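Local coordinates for protein beta-1,4-mannanase (Cellulomonas fimi, PDB 2BVY) that probably hydrolyses internal beta-1,4-mannosidic linkages in mannans, through the family 26 glycoside hydrolase domain of a longer modular protein, at residues F34-T39 with W322-A327. Numbering follows the deposited sequence.
Sequences FGHQHT and WANFDA
Q37 lays its side chain flat over one face of the W322 indole, where parallel strands 32-37 and 318-321 of the family 26 TIM barrel run out into loops. Q37 CG stands 3.7 Å from the centre of the six-membered ring of W322, almost on the ring normal, a CH-pi contact, while the amide stacks with its plane 8° from that of the indole. A bend at chi2 turns the amide along the ring, and a hydrogen bond from NE2 to E320 helps fix it. Glutamine suits this place because its methylenes and flat amide both pack on an aromatic face. W322 in turn touches E282, the predicted nucleophile, so Q37 probably helps back the wall of the active site. Small A323 lets the chains approach closely, its CA lying 3.4 Å from Q37 O in a CA-H...O contact. A water bridges Q37 O to N324 N. Histidine offers two ring nitrogens: with CG anti to N (chi1 -176°), H36 directs ND1 to T39 OG1 in its own segment and NE2 across to N324 OD1, a short amide's oxygen that also accepts from V332 N. The bond from H36 NE2 to N324 OD1 is long at 3.3 Å and bent to 135°, the donor standing above the amide plane.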
loop_
_atom_site.group_PDB
_atom_site.type_symbol
_atom_site.label_atom_id
_atom_site.label_comp_id
_atom_site.label_asym_id
_atom_site.label_seq_id
_atom_site.Cartn_x
_atom_site.Cartn_y
_atom_site.Cartn_z
ATOM N N PHE A 34 -9.026 -13.135 6.108
ATOM C CA PHE A 34 -8.418 -13.733 4.934
ATOM C C PHE A 34 -8.783 -12.866 3.733
ATOM O O PHE A 34 -9.931 -12.446 3.593
ATOM C CB PHE A 34 -8.934 -15.146 4.690
ATOM C CG PHE A 34 -8.501 -15.705 3.370
ATOM C CD1 PHE A 34 -7.166 -16.035 3.148
ATOM C CD2 PHE A 34 -9.406 -15.832 2.326
ATOM C CE1 PHE A 34 -6.737 -16.481 1.898
ATOM C CE2 PHE A 34 -8.989 -16.276 1.074
ATOM C CZ PHE A 34 -7.647 -16.600 0.863
ATOM N N GLY A 35 -7.811 -12.603 2.869
ATOM C CA GLY A 35 -8.070 -11.782 1.700
ATOM C C GLY A 35 -7.601 -12.469 0.445
ATOM O O GLY A 35 -6.694 -13.292 0.489
ATOM N N HIS A 36 -8.215 -12.129 -0.682
ATOM C CA HIS A 36 -7.864 -12.738 -1.960
ATOM C C HIS A 36 -7.946 -11.689 -3.065
ATOM O O HIS A 36 -8.928 -10.956 -3.160
ATOM C CB HIS A 36 -8.833 -13.887 -2.272
ATOM C CG HIS A 36 -8.496 -14.642 -3.522
ATOM N ND1 HIS A 36 -9.460 -15.157 -4.360
ATOM C CD2 HIS A 36 -7.302 -15.003 -4.055
ATOM C CE1 HIS A 36 -8.876 -15.802 -5.357
ATOM N NE2 HIS A 36 -7.566 -15.725 -5.194
ATOM N N GLN A 37 -6.911 -11.627 -3.896
ATOM C CA GLN A 37 -6.846 -10.670 -5.002
ATOM C C GLN A 37 -7.780 -11.064 -6.157
ATOM O O GLN A 37 -7.841 -12.235 -6.542
ATOM C CB GLN A 37 -5.406 -10.593 -5.517
ATOM C CG GLN A 37 -5.169 -9.560 -6.609
ATOM C CD GLN A 37 -5.068 -8.145 -6.073
ATOM O OE1 GLN A 37 -4.899 -7.188 -6.838
ATOM N NE2 GLN A 37 -5.164 -7.999 -4.762
ATOM N N HIS A 38 -8.503 -10.086 -6.704
ATOM C CA HIS A 38 -9.408 -10.330 -7.831
ATOM C C HIS A 38 -10.325 -11.519 -7.558
ATOM O O HIS A 38 -10.643 -12.296 -8.468
ATOM C CB HIS A 38 -8.591 -10.629 -9.088
ATOM C CG HIS A 38 -7.941 -9.426 -9.694
ATOM N ND1 HIS A 38 -8.663 -8.397 -10.257
ATOM C CD2 HIS A 38 -6.636 -9.104 -9.856
ATOM C CE1 HIS A 38 -7.831 -7.491 -10.742
ATOM N NE2 HIS A 38 -6.595 -7.897 -10.512
ATOM N N THR A 39 -10.759 -11.654 -6.314
ATOM C CA THR A 39 -11.581 -12.791 -5.937
ATOM C C THR A 39 -12.880 -12.937 -6.743
ATOM O O THR A 39 -13.340 -14.060 -6.978
ATOM C CB THR A 39 -11.847 -12.779 -4.393
ATOM O OG1 THR A 39 -12.068 -14.120 -3.940
ATOM C CG2 THR A 39 -13.040 -11.907 -4.036
ATOM N N TRP A 322 -2.595 -14.185 -3.466
ATOM C CA TRP A 322 -2.829 -13.669 -4.806
ATOM C C TRP A 322 -3.936 -14.259 -5.679
ATOM O O TRP A 322 -4.585 -15.249 -5.332
ATOM C CB TRP A 322 -1.513 -13.628 -5.582
ATOM C CG TRP A 322 -1.402 -12.378 -6.406
ATOM C CD1 TRP A 322 -1.215 -12.294 -7.759
ATOM C CD2 TRP A 322 -1.507 -11.029 -5.930
ATOM N NE1 TRP A 322 -1.201 -10.974 -8.153
ATOM C CE2 TRP A 322 -1.375 -10.178 -7.049
ATOM C CE3 TRP A 322 -1.697 -10.456 -4.665
ATOM C CZ2 TRP A 322 -1.427 -8.780 -6.940
ATOM C CZ3 TRP A 322 -1.749 -9.066 -4.556
ATOM C CH2 TRP A 322 -1.613 -8.247 -5.688
ATOM N N ALA A 323 -4.132 -13.622 -6.827
ATOM C CA ALA A 323 -5.194 -13.973 -7.770
ATOM C C ALA A 323 -5.184 -15.347 -8.420
ATOM O O ALA A 323 -4.142 -15.997 -8.567
ATOM C CB ALA A 323 -5.278 -12.899 -8.859
ATOM N N ASN A 324 -6.382 -15.767 -8.817
ATOM C CA ASN A 324 -6.593 -17.040 -9.485
ATOM C C ASN A 324 -6.751 -16.769 -10.990
ATOM O O ASN A 324 -7.839 -16.910 -11.564
ATOM C CB ASN A 324 -7.842 -17.723 -8.910
ATOM C CG ASN A 324 -7.528 -18.587 -7.696
ATOM O OD1 ASN A 324 -6.582 -18.318 -6.947
ATOM N ND2 ASN A 324 -8.330 -19.630 -7.488
ATOM N N PHE A 325 -5.644 -16.375 -11.619
ATOM C CA PHE A 325 -5.631 -16.052 -13.044
ATOM C C PHE A 325 -5.982 -17.216 -13.965
ATOM O O PHE A 325 -6.970 -17.160 -14.698
ATOM C CB PHE A 325 -4.264 -15.492 -13.439
ATOM C CG PHE A 325 -3.909 -14.213 -12.733
ATOM C CD1 PHE A 325 -4.766 -13.118 -12.778
ATOM C CD2 PHE A 325 -2.706 -14.098 -12.035
ATOM C CE1 PHE A 325 -4.432 -11.925 -12.139
ATOM C CE2 PHE A 325 -2.360 -12.906 -11.390
ATOM C CZ PHE A 325 -3.223 -11.820 -11.443
ATOM N N ASP A 326 -5.169 -18.263 -13.935
ATOM C CA ASP A 326 -5.403 -19.423 -14.784
ATOM C C ASP A 326 -4.911 -20.678 -14.102
ATOM O O ASP A 326 -4.393 -20.622 -12.987
ATOM C CB ASP A 326 -4.690 -19.254 -16.131
ATOM C CG ASP A 326 -3.248 -18.796 -15.977
ATOM O OD1 ASP A 326 -2.476 -19.463 -15.253
ATOM O OD2 ASP A 326 -2.882 -17.766 -16.583
ATOM N N ALA A 327 -5.077 -21.803 -14.788
ATOM C CA ALA A 327 -4.672 -23.104 -14.273
ATOM C C ALA A 327 -3.198 -23.148 -13.886
ATOM O O ALA A 327 -2.829 -23.773 -12.896
ATOM C CB ALA A 327 -4.968 -24.185 -15.314
HETATM O O HOH W 1 -8.781 -14.315 -8.183
#